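Local structure of unsaturated chondroitin disaccharide hydrolase (Streptococcus agalactiae, 3WUX) at residues 77-82 against 89-94; 214-219 against 247-252; 2-7 against 266-271. The protein hydrolyses unsaturated disaccharides derived from chondroitin, hyaluronan and heparin, releasing the unsaturated uronic acid and preferring sulfated substrates. The protein carries 2 engineered substitutions. All coordinates share one frame; numbering follows the deposited sequence.

Three contacts sample different parts of one alpha6/alpha6-barrel. Contact 1 joins two consecutive helices away from the annotated sites; its centre is 31 Å from that of contact 2 and 37 Å from that of contact 3, both on the opposite side of the chain's centre. Contact 2 lies beside the active site: R247 and W251 bind substrate, and G248 is about 7 Å from the side chain of D175, the proton donor. Contact 3 fastens the N-terminal segment 2-7 to helix 266-281, which follows helix 246-263 of contact 2. Contacts 2 and 3 have centres 15 Å apart and touch where V7 CG2 meets S215 OG at 3.4 Å.

Contact 1. Residues 77-82 against 89-94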
ATOM      1  N   CYS A  77       0.774   3.519 -11.081  1.00 22.03           N
ATOM      2  CA  CYS A  77       2.149   3.746 -11.531  1.00 23.26           C
ATOM      3  C   CYS A  77       2.218   4.768 -12.650  1.00 21.52           C
ATOM      4  O   CYS A  77       3.124   5.592 -12.692  1.00 24.84           O
ATOM      5  CB  CYS A  77       2.797   2.436 -11.984  1.00 26.40           C
ATOM      6  SG  CYS A  77       3.176   1.288 -10.634  1.00 26.68           S
ATOM      7  N   LEU A  78       1.247   4.704 -13.558  1.00 21.85           N
ATOM      8  CA  LEU A  78       1.187   5.619 -14.682  1.00 20.81           C
ATOM      9  C   LEU A  78       0.935   7.045 -14.211  1.00 25.30           C
ATOM     10  O   LEU A  78       1.573   7.988 -14.681  1.00 26.87           O
ATOM     11  CB  LEU A  78       0.084   5.183 -15.656  1.00 25.58           C
ATOM     12  CG  LEU A  78       0.308   3.832 -16.341  1.00 30.79           C
ATOM     13  CD1 LEU A  78      -0.839   3.509 -17.308  1.00 27.16           C
ATOM     14  CD2 LEU A  78       1.661   3.800 -17.058  1.00 29.56           C
ATOM     15  N   TRP A  79      -0.001   7.209 -13.281  1.00 20.31           N
ATOM     16  CA  TRP A  79      -0.304   8.547 -12.780  1.00 23.26           C
ATOM     17  C   TRP A  79       0.890   9.138 -12.006  1.00 20.72           C
ATOM     18  O   TRP A  79       1.220  10.323 -12.168  1.00 24.70           O
ATOM     19  CB  TRP A  79      -1.566   8.550 -11.910  1.00 22.99           C
ATOM     20  CG  TRP A  79      -2.881   8.366 -12.656  1.00 24.28           C
ATOM     21  CD1 TRP A  79      -3.852   7.442 -12.384  1.00 25.42           C
ATOM     22  CD2 TRP A  79      -3.369   9.146 -13.760  1.00 22.10           C
ATOM     23  NE1 TRP A  79      -4.907   7.596 -13.259  1.00 25.70           N
ATOM     24  CE2 TRP A  79      -4.633   8.630 -14.112  1.00 25.46           C
ATOM     25  CE3 TRP A  79      -2.856  10.225 -14.488  1.00 23.56           C
ATOM     26  CZ2 TRP A  79      -5.389   9.152 -15.172  1.00 21.21           C
ATOM     27  CZ3 TRP A  79      -3.613  10.752 -15.533  1.00 28.42           C
ATOM     28  CH2 TRP A  79      -4.866  10.212 -15.863  1.00 27.66           C
ATOM     29  N   LEU A  80       1.529   8.322 -11.168  1.00 22.54           N
ATOM     30  CA  LEU A  80       2.729   8.761 -10.442  1.00 22.56           C
ATOM     31  C   LEU A  80       3.823   9.242 -11.391  1.00 25.56           C
ATOM     32  O   LEU A  80       4.408  10.309 -11.186  1.00 28.14           O
ATOM     33  CB  LEU A  80       3.278   7.646  -9.554  1.00 24.05           C
ATOM     34  CG  LEU A  80       2.360   7.321  -8.372  1.00 24.43           C
ATOM     35  CD1 LEU A  80       2.939   6.187  -7.571  1.00 23.32           C
ATOM     36  CD2 LEU A  80       2.134   8.540  -7.467  1.00 20.37           C
ATOM     37  N   ALA A  81       4.086   8.453 -12.430  1.00 23.54           N
ATOM     38  CA  ALA A  81       5.049   8.849 -13.459  1.00 27.33           C
ATOM     39  C   ALA A  81       4.630  10.145 -14.152  1.00 31.35           C
ATOM     40  O   ALA A  81       5.472  11.001 -14.448  1.00 30.89           O
ATOM     41  CB  ALA A  81       5.234   7.733 -14.466  1.00 25.25           C
ATOM     42  N   TYR A  82       3.331  10.292 -14.405  1.00 23.70           N
ATOM     43  CA  TYR A  82       2.796  11.484 -15.063  1.00 28.58           C
ATOM     44  C   TYR A  82       3.043  12.723 -14.218  1.00 26.65           C
ATOM     45  O   TYR A  82       3.322  13.810 -14.738  1.00 29.18           O
ATOM     46  CB  TYR A  82       1.294  11.320 -15.318  1.00 24.35           C
ATOM     47  CG  TYR A  82       0.624  12.505 -15.980  1.00 31.22           C
ATOM     48  CD1 TYR A  82       0.980  12.904 -17.261  1.00 29.30           C
ATOM     49  CD2 TYR A  82      -0.383  13.209 -15.336  1.00 27.58           C
ATOM     50  CE1 TYR A  82       0.360  13.982 -17.880  1.00 28.43           C
ATOM     51  CE2 TYR A  82      -1.016  14.289 -15.949  1.00 31.05           C
ATOM     52  CZ  TYR A  82      -0.633  14.667 -17.218  1.00 31.77           C
ATOM     53  OH  TYR A  82      -1.250  15.734 -17.822  1.00 31.78           O
ATOM     54  N   LYS A  89       1.206  11.235 -22.822  1.00 21.15           N
ATOM     55  CA  LYS A  89       1.065   9.836 -23.208  1.00 24.64           C
ATOM     56  C   LYS A  89       0.610   9.004 -22.012  1.00 36.25           C
ATOM     57  O   LYS A  89      -0.317   8.187 -22.109  1.00 30.97           O
ATOM     58  CB  LYS A  89       2.385   9.298 -23.730  1.00 27.22           C
ATOM     59  CG  LYS A  89       2.382   7.804 -23.987  1.00 33.20           C
ATOM     60  CD  LYS A  89       3.648   7.401 -24.724  1.00 40.16           C
ATOM     61  CE  LYS A  89       3.674   5.921 -25.040  1.00 45.38           C
ATOM     62  NZ  LYS A  89       4.841   5.602 -25.905  1.00 50.78           N
ATOM     63  N   LEU A  90       1.264   9.221 -20.876  1.00 29.70           N
ATOM     64  CA  LEU A  90       0.874   8.548 -19.633  1.00 23.74           C
ATOM     65  C   LEU A  90      -0.575   8.850 -19.272  1.00 22.40           C
ATOM     66  O   LEU A  90      -1.335   7.950 -18.906  1.00 30.29           O
ATOM     67  CB  LEU A  90       1.792   8.988 -18.491  1.00 26.68           C
ATOM     68  CG  LEU A  90       3.274   8.691 -18.699  1.00 32.77           C
ATOM     69  CD1 LEU A  90       4.104   9.226 -17.537  1.00 30.21           C
ATOM     70  CD2 LEU A  90       3.479   7.198 -18.856  1.00 28.75           C
ATOM     71  N   LYS A  91      -0.950  10.124 -19.364  1.00 28.52           N
ATOM     72  CA  LYS A  91      -2.308  10.552 -19.037  1.00 30.27           C
ATOM     73  C   LYS A  91      -3.328   9.860 -19.929  1.00 32.80           C
ATOM     74  O   LYS A  91      -4.379   9.414 -19.458  1.00 28.36           O
ATOM     75  CB  LYS A  91      -2.448  12.073 -19.167  1.00 28.87           C
ATOM     76  CG  LYS A  91      -3.889  12.588 -19.076  1.00 32.77           C
ATOM     77  CD  LYS A  91      -4.233  13.468 -20.283  1.00 39.04           C
ATOM     78  CE  LYS A  91      -5.654  14.017 -20.217  1.00 40.06           C
ATOM     79  NZ  LYS A  91      -5.940  14.924 -21.373  1.00 52.52           N
ATOM     80  N   ASN A  92      -3.004   9.759 -21.216  1.00 34.08           N
ATOM     81  CA  ASN A  92      -3.912   9.167 -22.198  1.00 27.44           C
ATOM     82  C   ASN A  92      -4.182   7.702 -21.879  1.00 25.86           C
ATOM     83  O   ASN A  92      -5.333   7.270 -21.790  1.00 28.06           O
ATOM     84  CB  ASN A  92      -3.331   9.326 -23.617  1.00 32.77           C
ATOM     85  CG  ASN A  92      -4.318   8.938 -24.702  1.00 36.66           C
ATOM     86  OD1 ASN A  92      -4.515   7.754 -24.977  1.00 32.29           O
ATOM     87  ND2 ASN A  92      -4.936   9.940 -25.334  1.00 28.85           N
ATOM     88  N   ILE A  93      -3.115   6.948 -21.652  1.00 31.84           N
ATOM     89  CA  ILE A  93      -3.238   5.529 -21.353  1.00 25.54           C
ATOM     90  C   ILE A  93      -3.929   5.265 -20.018  1.00 35.62           C
ATOM     91  O   ILE A  93      -4.802   4.403 -19.928  1.00 28.12           O
ATOM     92  CB  ILE A  93      -1.876   4.857 -21.314  1.00 29.08           C
ATOM     93  CG1 ILE A  93      -1.145   5.095 -22.630  1.00 34.81           C
ATOM     94  CG2 ILE A  93      -2.032   3.375 -21.037  1.00 30.88           C
ATOM     95  CD1 ILE A  93       0.303   4.730 -22.571  1.00 42.21           C
ATOM     96  N   ALA A  94      -3.520   5.987 -18.976  1.00 31.91           N
ATOM     97  CA  ALA A  94      -4.166   5.835 -17.676  1.00 30.48           C
ATOM     98  C   ALA A  94      -5.646   6.243 -17.713  1.00 29.54           C
ATOM     99  O   ALA A  94      -6.472   5.650 -17.010  1.00 29.24           O
ATOM    100  CB  ALA A  94      -3.391   6.583 -16.578  1.00 25.95           C
TER
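L78, W79, A81 and Y82 pack against L90, K91, I93 and A94 in an antiparallel helical hairpin of the alpha6/alpha6-barrel. Helix 71-85 is joined to helix 88-106 by a two-residue turn, and the two short segments run at 156° to each other with their axes 8.8 Å apart. The contact is held by apolar and ring interactions.

The aliphatic packing centres on L78 and L90, whose CA atoms are the nearest pair. L78 uses two parts of its side chain: CB lies 3.9 Å from A94 CB, while CD1 reaches I93 CG2, the two side chains roughly perpendicular. L90 reaches across to helix 71-85 with CD1, which sits 3.6 Å from A81 CB and close against the backbone at the A81-Y82 peptide. A81 also touches L37 and L40 of helix 26-47, and I44 of that helix packs on L90 and I93, so a third helix lies along this side of the hairpin.

Two CH-pi contacts form the other side. W79 starts away from helix 88-106, but its indole swings back so that A94 CB lies over one face, 3.6 Å from the centroid of the six-membered ring. The indole is fixed further by NE1, which is hydrogen-bonded to S123 O, and by the side chains of A126, E127 and I130 on helix 116-131. Y82 has CG anti to its own N (chi1 179°), which carries the phenol alongside the K91 side chain. K91 then leads its amine end away from the hairpin, while its CB stays over one face of the Y82 ring, 3.9 Å from the centroid.

Contact 2. Residues 214-219 against 247-252; sequences DSSAFH and RGQAWG. With EDO (1,2-ethanediol), chain F.
Substrate-binding helix 246-263 of the alpha6/alpha6-barrel is tied to the loop 214-219 by Q249, whose side-chain amide docks on the loop backbone on either side of S216. Its NE2 donates to S215 O at 2.9 Å, nearly straight at 170° and in the amide plane of Q249. In return A217 N donates to OE1 at 2.9 Å, approaching with a 20° tilt from the carbonyl plane. Together the two bonds settle which end of the amide is oxygen and which is nitrogen. The side chain gets there by a bend at chi2 (64°) that turns the amide toward the loop.

Each end of this buried amide has a second partner: a water donates to OE1, and NE2 also bonds M275 O of helix 266-281. Next to it, A217 CB rests 3.7 Å from the backbone carbon of G248, a plain van der Waals contact with main chain. The loop is shaped locally by an Asx turn, D214 OD1 accepting from S216 N, and D214 OD2 forms a salt bridge with R212.

One turn of helix places R247 and W251, both substrate-binding residues, together, with R247 CG over one face of the indole. R247 NH1 is held by a salt bridge to D304. Here a 1,2-ethanediol, probably from the crystallisation liquor, bridges the two side chains: R247 NH2 donates to its O1 at 2.9 Å, while O2 accepts from R247 NE at 3.0 Å and from W251 NE1 at 3.2 Å.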
ATOM      1  N   ASP A 214      -0.154  -6.402  21.481  1.00 21.16           N
ATOM      2  CA  ASP A 214       1.293  -6.174  21.398  1.00 22.86           C
ATOM      3  C   ASP A 214       1.705  -5.354  20.159  1.00 20.63           C
ATOM      4  O   ASP A 214       2.898  -5.225  19.864  1.00 20.26           O
ATOM      5  CB  ASP A 214       2.082  -7.497  21.461  1.00 25.14           C
ATOM      6  CG  ASP A 214       1.923  -8.354  20.206  1.00 27.23           C
ATOM      7  OD1 ASP A 214       1.090  -8.024  19.329  1.00 23.99           O
ATOM      8  OD2 ASP A 214       2.641  -9.377  20.105  1.00 28.60           O
ATOM      9  N   SER A 215       0.692  -4.832  19.467  1.00 21.51           N
ATOM     10  CA  SER A 215       0.821  -3.970  18.286  1.00 25.07           C
ATOM     11  C   SER A 215       1.024  -4.729  16.975  1.00 27.13           C
ATOM     12  O   SER A 215       1.175  -4.113  15.921  1.00 22.91           O
ATOM     13  CB  SER A 215       1.899  -2.888  18.459  1.00 21.50           C
ATOM     14  OG  SER A 215       1.478  -1.916  19.395  1.00 20.78           O
ATOM     15  N   SER A 216       1.008  -6.060  17.037  0.51 21.32           N
ATOM     16  CA  SER A 216       1.056  -6.853  15.813  0.51 21.72           C
ATOM     17  C   SER A 216      -0.289  -6.865  15.095  0.51 25.40           C
ATOM     18  O   SER A 216      -1.348  -6.891  15.721  0.51 27.47           O
ATOM     19  CB  SER A 216       1.490  -8.291  16.088  0.51 23.71           C
ATOM     20  OG  SER A 216       1.372  -9.071  14.909  0.51 22.86           O
ATOM     21  N   ALA A 217      -0.250  -6.849  13.769  1.00 25.16           N
ATOM     22  CA  ALA A 217      -1.473  -7.047  13.002  1.00 24.94           C
ATOM     23  C   ALA A 217      -1.880  -8.506  13.190  1.00 29.19           C
ATOM     24  O   ALA A 217      -1.055  -9.345  13.549  1.00 28.99           O
ATOM     25  CB  ALA A 217      -1.237  -6.757  11.535  1.00 24.18           C
ATOM     26  N   PHE A 218      -3.146  -8.814  12.946  1.00 28.64           N
ATOM     27  CA  PHE A 218      -3.599 -10.194  13.057  1.00 35.00           C
ATOM     28  C   PHE A 218      -4.461 -10.561  11.849  1.00 45.38           C
ATOM     29  O   PHE A 218      -4.821  -9.689  11.054  1.00 51.13           O
ATOM     30  CB  PHE A 218      -4.372 -10.381  14.361  1.00 39.33           C
ATOM     31  CG  PHE A 218      -4.513 -11.817  14.783  1.00 51.23           C
ATOM     32  CD1 PHE A 218      -3.623 -12.788  14.333  1.00 55.96           C
ATOM     33  CD2 PHE A 218      -5.545 -12.198  15.621  1.00 55.28           C
ATOM     34  CE1 PHE A 218      -3.765 -14.114  14.720  1.00 54.89           C
ATOM     35  CE2 PHE A 218      -5.694 -13.517  16.007  1.00 55.24           C
ATOM     36  CZ  PHE A 218      -4.800 -14.478  15.558  1.00 57.16           C
ATOM     37  N   HIS A 219      -4.798 -11.843  11.718  1.00 58.27           N
ATOM     38  CA  HIS A 219      -5.569 -12.319  10.570  1.00 50.58           C
ATOM     39  C   HIS A 219      -7.064 -12.018  10.671  1.00 50.97           C
ATOM     40  O   HIS A 219      -7.571 -11.636  11.728  1.00 50.59           O
ATOM     41  CB  HIS A 219      -5.335 -13.818  10.316  1.00 55.02           C
ATOM     42  CG  HIS A 219      -6.001 -14.729  11.307  1.00 60.42           C
ATOM     43  ND1 HIS A 219      -7.365 -14.940  11.328  1.00 60.74           N
ATOM     44  CD2 HIS A 219      -5.485 -15.516  12.280  1.00 58.75           C
ATOM     45  CE1 HIS A 219      -7.660 -15.800  12.286  1.00 56.10           C
ATOM     46  NE2 HIS A 219      -6.540 -16.165  12.880  1.00 64.19           N
ATOM     47  N   ARG A 247       3.311  -7.559   5.449  1.00 17.15           N
ATOM     48  CA  ARG A 247       2.474  -6.638   4.686  1.00 24.23           C
ATOM     49  C   ARG A 247       1.259  -6.211   5.505  1.00 22.98           C
ATOM     50  O   ARG A 247       0.802  -5.076   5.402  1.00 21.54           O
ATOM     51  CB  ARG A 247       2.068  -7.230   3.334  1.00 24.83           C
ATOM     52  CG  ARG A 247       1.187  -6.295   2.500  1.00 24.73           C
ATOM     53  CD  ARG A 247       1.266  -6.597   1.017  1.00 24.37           C
ATOM     54  NE  ARG A 247       0.615  -7.858   0.665  1.00 26.48           N
ATOM     55  CZ  ARG A 247       1.259  -8.951   0.272  1.00 30.63           C
ATOM     56  NH1 ARG A 247       2.587  -8.949   0.188  1.00 23.43           N
ATOM     57  NH2 ARG A 247       0.574 -10.046  -0.034  1.00 29.36           N
ATOM     58  N   GLY A 248       0.753  -7.110   6.343  1.00 20.78           N
ATOM     59  CA  GLY A 248      -0.373  -6.775   7.194  1.00 24.52           C
ATOM     60  C   GLY A 248       0.004  -5.678   8.165  1.00 18.68           C
ATOM     61  O   GLY A 248      -0.759  -4.734   8.393  1.00 19.41           O
ATOM     62  N   GLN A 249       1.196  -5.807   8.734  1.00 18.98           N
ATOM     63  CA  GLN A 249       1.740  -4.803   9.631  1.00 19.28           C
ATOM     64  C   GLN A 249       1.814  -3.460   8.896  1.00 18.17           C
ATOM     65  O   GLN A 249       1.453  -2.417   9.448  1.00 18.14           O
ATOM     66  CB  GLN A 249       3.147  -5.212  10.076  1.00 16.81           C
ATOM     67  CG  GLN A 249       3.640  -4.495  11.323  1.00 16.02           C
ATOM     68  CD  GLN A 249       2.801  -4.832  12.543  1.00 22.87           C
ATOM     69  OE1 GLN A 249       2.158  -5.879  12.587  1.00 20.45           O
ATOM     70  NE2 GLN A 249       2.798  -3.945  13.539  1.00 19.64           N
ATOM     71  N   ALA A 250       2.265  -3.507   7.647  1.00 17.89           N
ATOM     72  CA  ALA A 250       2.408  -2.298   6.827  1.00 19.20           C
ATOM     73  C   ALA A 250       1.074  -1.638   6.475  1.00 19.52           C
ATOM     74  O   ALA A 250       1.006  -0.406   6.378  1.00 19.31           O
ATOM     75  CB  ALA A 250       3.212  -2.585   5.565  1.00 19.45           C
ATOM     76  N   TRP A 251       0.020  -2.436   6.282  1.00 20.74           N
ATOM     77  CA  TRP A 251      -1.306  -1.872   6.019  1.00 18.60           C
ATOM     78  C   TRP A 251      -1.728  -1.026   7.214  1.00 19.77           C
ATOM     79  O   TRP A 251      -2.419  -0.019   7.061  1.00 19.98           O
ATOM     80  CB  TRP A 251      -2.374  -2.953   5.777  1.00 20.82           C
ATOM     81  CG  TRP A 251      -2.271  -3.768   4.491  1.00 19.26           C
ATOM     82  CD1 TRP A 251      -2.561  -5.101   4.352  1.00 25.83           C
ATOM     83  CD2 TRP A 251      -1.902  -3.303   3.172  1.00 22.60           C
ATOM     84  NE1 TRP A 251      -2.384  -5.492   3.045  1.00 19.60           N
ATOM     85  CE2 TRP A 251      -1.978  -4.413   2.303  1.00 24.21           C
ATOM     86  CE3 TRP A 251      -1.504  -2.064   2.649  1.00 19.60           C
ATOM     87  CZ2 TRP A 251      -1.671  -4.322   0.938  1.00 21.56           C
ATOM     88  CZ3 TRP A 251      -1.193  -1.974   1.300  1.00 21.52           C
ATOM     89  CH2 TRP A 251      -1.276  -3.097   0.454  1.00 21.08           C
ATOM     90  N   GLY A 252      -1.322  -1.447   8.409  1.00 17.13           N
ATOM     91  CA  GLY A 252      -1.568  -0.668   9.610  1.00 16.10           C
ATOM     92  C   GLY A 252      -0.758   0.612   9.608  1.00 19.05           C
ATOM     93  O   GLY A 252      -1.286   1.698   9.830  1.00 18.35           O
TER
HETATM   94  C1  EDO F 405      -3.266  -9.398  -0.634  1.00 38.57           C
HETATM   95  O1  EDO F 405      -2.239 -10.392  -0.597  1.00 36.67           O
HETATM   96  C2  EDO F 405      -2.673  -8.056  -0.232  1.00 34.70           C
HETATM   97  O2  EDO F 405      -2.346  -8.066   1.159  1.00 36.45           O
HETATM   98  O   HOH W   1       1.919  -8.526  11.604  1.00 29.34           O

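Contact 3. Residues 2-7 against 266-271. With EDO (1,2-ethanediol), chain E.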
ATOM      1  N   MET A   2     -15.416   4.631  19.965  1.00 62.31           N
ATOM      2  CA  MET A   2     -14.693   5.891  19.807  1.00 49.40           C
ATOM      3  C   MET A   2     -13.456   5.938  20.700  1.00 42.26           C
ATOM      4  O   MET A   2     -12.880   7.000  20.927  1.00 61.66           O
ATOM      5  CB  MET A   2     -15.615   7.083  20.089  1.00 69.24           C
ATOM      6  CG  MET A   2     -15.111   8.427  19.558  1.00 68.56           C
ATOM      7  SD  MET A   2     -16.338   9.318  18.579  1.00 80.53           S
ATOM      8  CE  MET A   2     -16.341  10.908  19.406  1.00 60.15           C
ATOM      9  N   LYS A   3     -13.044   4.783  21.210  1.00 44.30           N
ATOM     10  CA  LYS A   3     -11.767   4.681  21.908  1.00 31.76           C
ATOM     11  C   LYS A   3     -10.983   3.533  21.300  1.00 33.18           C
ATOM     12  O   LYS A   3     -11.557   2.506  20.933  1.00 28.45           O
ATOM     13  CB  LYS A   3     -11.955   4.463  23.414  1.00 38.48           C
ATOM     14  CG  LYS A   3     -12.154   5.751  24.205  1.00 49.42           C
ATOM     15  CD  LYS A   3     -10.910   6.622  24.144  1.00 45.09           C
ATOM     16  CE  LYS A   3     -11.254   8.110  24.195  1.00 59.48           C
ATOM     17  NZ  LYS A   3     -11.689   8.577  25.543  1.00 69.11           N
ATOM     18  N   ILE A   4      -9.674   3.720  21.172  1.00 25.37           N
ATOM     19  CA  ILE A   4      -8.798   2.661  20.697  1.00 26.79           C
ATOM     20  C   ILE A   4      -8.248   1.953  21.923  1.00 25.86           C
ATOM     21  O   ILE A   4      -7.812   2.606  22.875  1.00 26.32           O
ATOM     22  CB  ILE A   4      -7.619   3.228  19.885  1.00 24.69           C
ATOM     23  CG1 ILE A   4      -8.136   4.070  18.720  1.00 23.13           C
ATOM     24  CG2 ILE A   4      -6.744   2.106  19.353  1.00 24.36           C
ATOM     25  CD1 ILE A   4      -7.044   4.493  17.737  1.00 22.00           C
ATOM     26  N   LYS A   5      -8.274   0.623  21.908  1.00 27.40           N
ATOM     27  CA  LYS A   5      -7.794  -0.158  23.042  1.00 30.08           C
ATOM     28  C   LYS A   5      -6.299   0.064  23.246  1.00 30.59           C
ATOM     29  O   LYS A   5      -5.584   0.432  22.303  1.00 28.49           O
ATOM     30  CB  LYS A   5      -8.049  -1.638  22.798  1.00 29.95           C
ATOM     31  CG  LYS A   5      -7.142  -2.227  21.739  1.00 23.81           C
ATOM     32  CD  LYS A   5      -7.487  -3.681  21.504  1.00 32.56           C
ATOM     33  CE  LYS A   5      -6.653  -4.257  20.375  1.00 23.94           C
ATOM     34  NZ  LYS A   5      -7.000  -5.692  20.112  1.00 27.08           N
ATOM     35  N   PRO A   6      -5.819  -0.139  24.482  1.00 31.30           N
ATOM     36  CA  PRO A   6      -4.383  -0.002  24.760  1.00 26.96           C
ATOM     37  C   PRO A   6      -3.576  -1.019  23.968  1.00 27.37           C
ATOM     38  O   PRO A   6      -3.983  -2.183  23.887  1.00 28.85           O
ATOM     39  CB  PRO A   6      -4.282  -0.346  26.250  1.00 32.85           C
ATOM     40  CG  PRO A   6      -5.634  -0.093  26.801  1.00 32.28           C
ATOM     41  CD  PRO A   6      -6.602  -0.400  25.704  1.00 32.16           C
ATOM     42  N   VAL A   7      -2.455  -0.597  23.392  1.00 24.20           N
ATOM     43  CA  VAL A   7      -1.503  -1.546  22.822  1.00 23.57           C
ATOM     44  C   VAL A   7      -0.135  -1.277  23.412  1.00 23.96           C
ATOM     45  O   VAL A   7       0.120  -0.184  23.918  1.00 24.30           O
ATOM     46  CB  VAL A   7      -1.412  -1.439  21.289  1.00 24.49           C
ATOM     47  CG1 VAL A   7      -2.753  -1.780  20.653  1.00 25.27           C
ATOM     48  CG2 VAL A   7      -0.943  -0.040  20.872  1.00 25.27           C
ATOM     49  N   TYR A 266      -5.967  11.686  18.392  1.00 18.02           N
ATOM     50  CA  TYR A 266      -4.576  11.500  18.801  1.00 21.08           C
ATOM     51  C   TYR A 266      -4.238  10.045  19.134  1.00 22.32           C
ATOM     52  O   TYR A 266      -3.086   9.646  19.023  1.00 18.99           O
ATOM     53  CB  TYR A 266      -4.159  12.427  19.961  1.00 22.53           C
ATOM     54  CG  TYR A 266      -2.682  12.294  20.284  1.00 24.78           C
ATOM     55  CD1 TYR A 266      -1.709  12.821  19.431  1.00 28.21           C
ATOM     56  CD2 TYR A 266      -2.255  11.603  21.417  1.00 30.49           C
ATOM     57  CE1 TYR A 266      -0.346  12.676  19.705  1.00 24.13           C
ATOM     58  CE2 TYR A 266      -0.897  11.456  21.700  1.00 28.87           C
ATOM     59  CZ  TYR A 266       0.050  11.993  20.842  1.00 29.22           C
ATOM     60  OH  TYR A 266       1.395  11.846  21.124  1.00 30.43           O
ATOM     61  N   GLN A 267      -5.240   9.260  19.538  0.59 19.25           N
ATOM     62  CA  GLN A 267      -5.026   7.842  19.827  0.59 20.82           C
ATOM     63  C   GLN A 267      -4.517   7.108  18.594  0.59 20.68           C
ATOM     64  O   GLN A 267      -3.788   6.128  18.703  0.59 19.91           O
ATOM     65  CB  GLN A 267      -6.298   7.171  20.364  0.59 22.16           C
ATOM     66  CG  GLN A 267      -6.624   7.511  21.818  0.59 25.42           C
ATOM     67  CD  GLN A 267      -7.400   6.405  22.535  0.59 27.92           C
ATOM     68  OE1 GLN A 267      -8.514   6.053  22.149  0.59 29.65           O
ATOM     69  NE2 GLN A 267      -6.800   5.850  23.582  0.59 34.82           N
ATOM     70  N   GLN A 268      -4.888   7.599  17.418  1.00 19.22           N
ATOM     71  CA  GLN A 268      -4.393   7.021  16.168  1.00 17.61           C
ATOM     72  C   GLN A 268      -2.876   7.181  16.026  1.00 18.99           C
ATOM     73  O   GLN A 268      -2.202   6.312  15.473  1.00 16.37           O
ATOM     74  CB  GLN A 268      -5.105   7.657  14.964  1.00 18.30           C
ATOM     75  CG  GLN A 268      -6.563   7.226  14.857  1.00 14.25           C
ATOM     76  CD  GLN A 268      -7.315   7.971  13.793  1.00 20.75           C
ATOM     77  OE1 GLN A 268      -7.337   9.199  13.782  1.00 18.49           O
ATOM     78  NE2 GLN A 268      -7.930   7.235  12.880  1.00 21.35           N
ATOM     79  N   ILE A 269      -2.346   8.305  16.499  1.00 13.83           N
ATOM     80  CA  ILE A 269      -0.897   8.506  16.478  1.00 14.74           C
ATOM     81  C   ILE A 269      -0.206   7.495  17.404  1.00 20.17           C
ATOM     82  O   ILE A 269       0.834   6.931  17.062  1.00 17.84           O
ATOM     83  CB  ILE A 269      -0.516   9.970  16.818  1.00 21.38           C
ATOM     84  CG1 ILE A 269      -0.766  10.865  15.592  1.00 23.15           C
ATOM     85  CG2 ILE A 269       0.944  10.088  17.212  1.00 20.07           C
ATOM     86  CD1 ILE A 269      -0.588  12.357  15.868  1.00 22.77           C
ATOM     87  N   ILE A 270      -0.790   7.243  18.566  1.00 19.14           N
ATOM     88  CA  ILE A 270      -0.206   6.237  19.463  1.00 18.79           C
ATOM     89  C   ILE A 270      -0.263   4.835  18.845  1.00 17.74           C
ATOM     90  O   ILE A 270       0.702   4.077  18.914  1.00 18.19           O
ATOM     91  CB  ILE A 270      -0.890   6.256  20.829  1.00 21.90           C
ATOM     92  CG1 ILE A 270      -0.729   7.648  21.445  1.00 18.97           C
ATOM     93  CG2 ILE A 270      -0.312   5.148  21.746  1.00 19.83           C
ATOM     94  CD1 ILE A 270      -1.597   7.868  22.680  1.00 31.03           C
ATOM     95  N   LEU A 271      -1.391   4.485  18.235  1.00 19.03           N
ATOM     96  CA  LEU A 271      -1.507   3.180  17.582  1.00 19.13           C
ATOM     97  C   LEU A 271      -0.493   3.066  16.444  1.00 18.06           C
ATOM     98  O   LEU A 271       0.119   2.021  16.250  1.00 16.22           O
ATOM     99  CB  LEU A 271      -2.938   2.944  17.071  1.00 17.52           C
ATOM    100  CG  LEU A 271      -3.211   1.573  16.448  1.00 20.51           C
ATOM    101  CD1 LEU A 271      -3.094   0.460  17.493  1.00 18.63           C
ATOM    102  CD2 LEU A 271      -4.598   1.558  15.805  1.00 18.44           C
TER
HETATM  103  C1  EDO E 404      -3.937   2.868  21.381  1.00 33.20           C
HETATM  104  O1  EDO E 404      -3.080   2.242  22.342  1.00 39.36           O
HETATM  105  C2  EDO E 404      -4.025   4.365  21.648  1.00 33.20           C
HETATM  106  O2  EDO E 404      -3.845   4.631  23.044  1.00 43.26           O
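Q267 presents the flat group of this contact, its terminal amide, to the backbone and side chain of I4. In the conformer described, I4 N donates to OE1 at 2.8 Å, an almost straight bond (168°) that comes from above the carbonyl plane, 37° out of it. The K3 side chain runs across the glutamine, its CD coming close to the same OE1 in this conformer. At the other end of the amide, NE2 lies 3.2 Å from O2 of a 1,2-ethanediol, probably a crystallisation additive, whose O1 accepts a hydrogen bond from V7 N.

The rest of the contact is apolar. The side chains of I4 and Q267 run antiparallel, alongside one another; with CG1 anti to the carbonyl carbon (chi1 -56°), I4 lays CD1 on the helix backbone, 3.7 Å from Q267 C. Its other branch, CG2, faces L271 CD2 more loosely. L271 splits its methyls between two partners, since CD1 meets V7 CG1 at 3.9 Å.

Segment 2-7 thus packs against both helix 266-281 and helix 193-210. I4 also touches F203 and Y204 of helix 193-210, whose N208 bonds the backbone of K3 and K5, while L271 also touches I256 of helix 246-263 and A207 of helix 193-210.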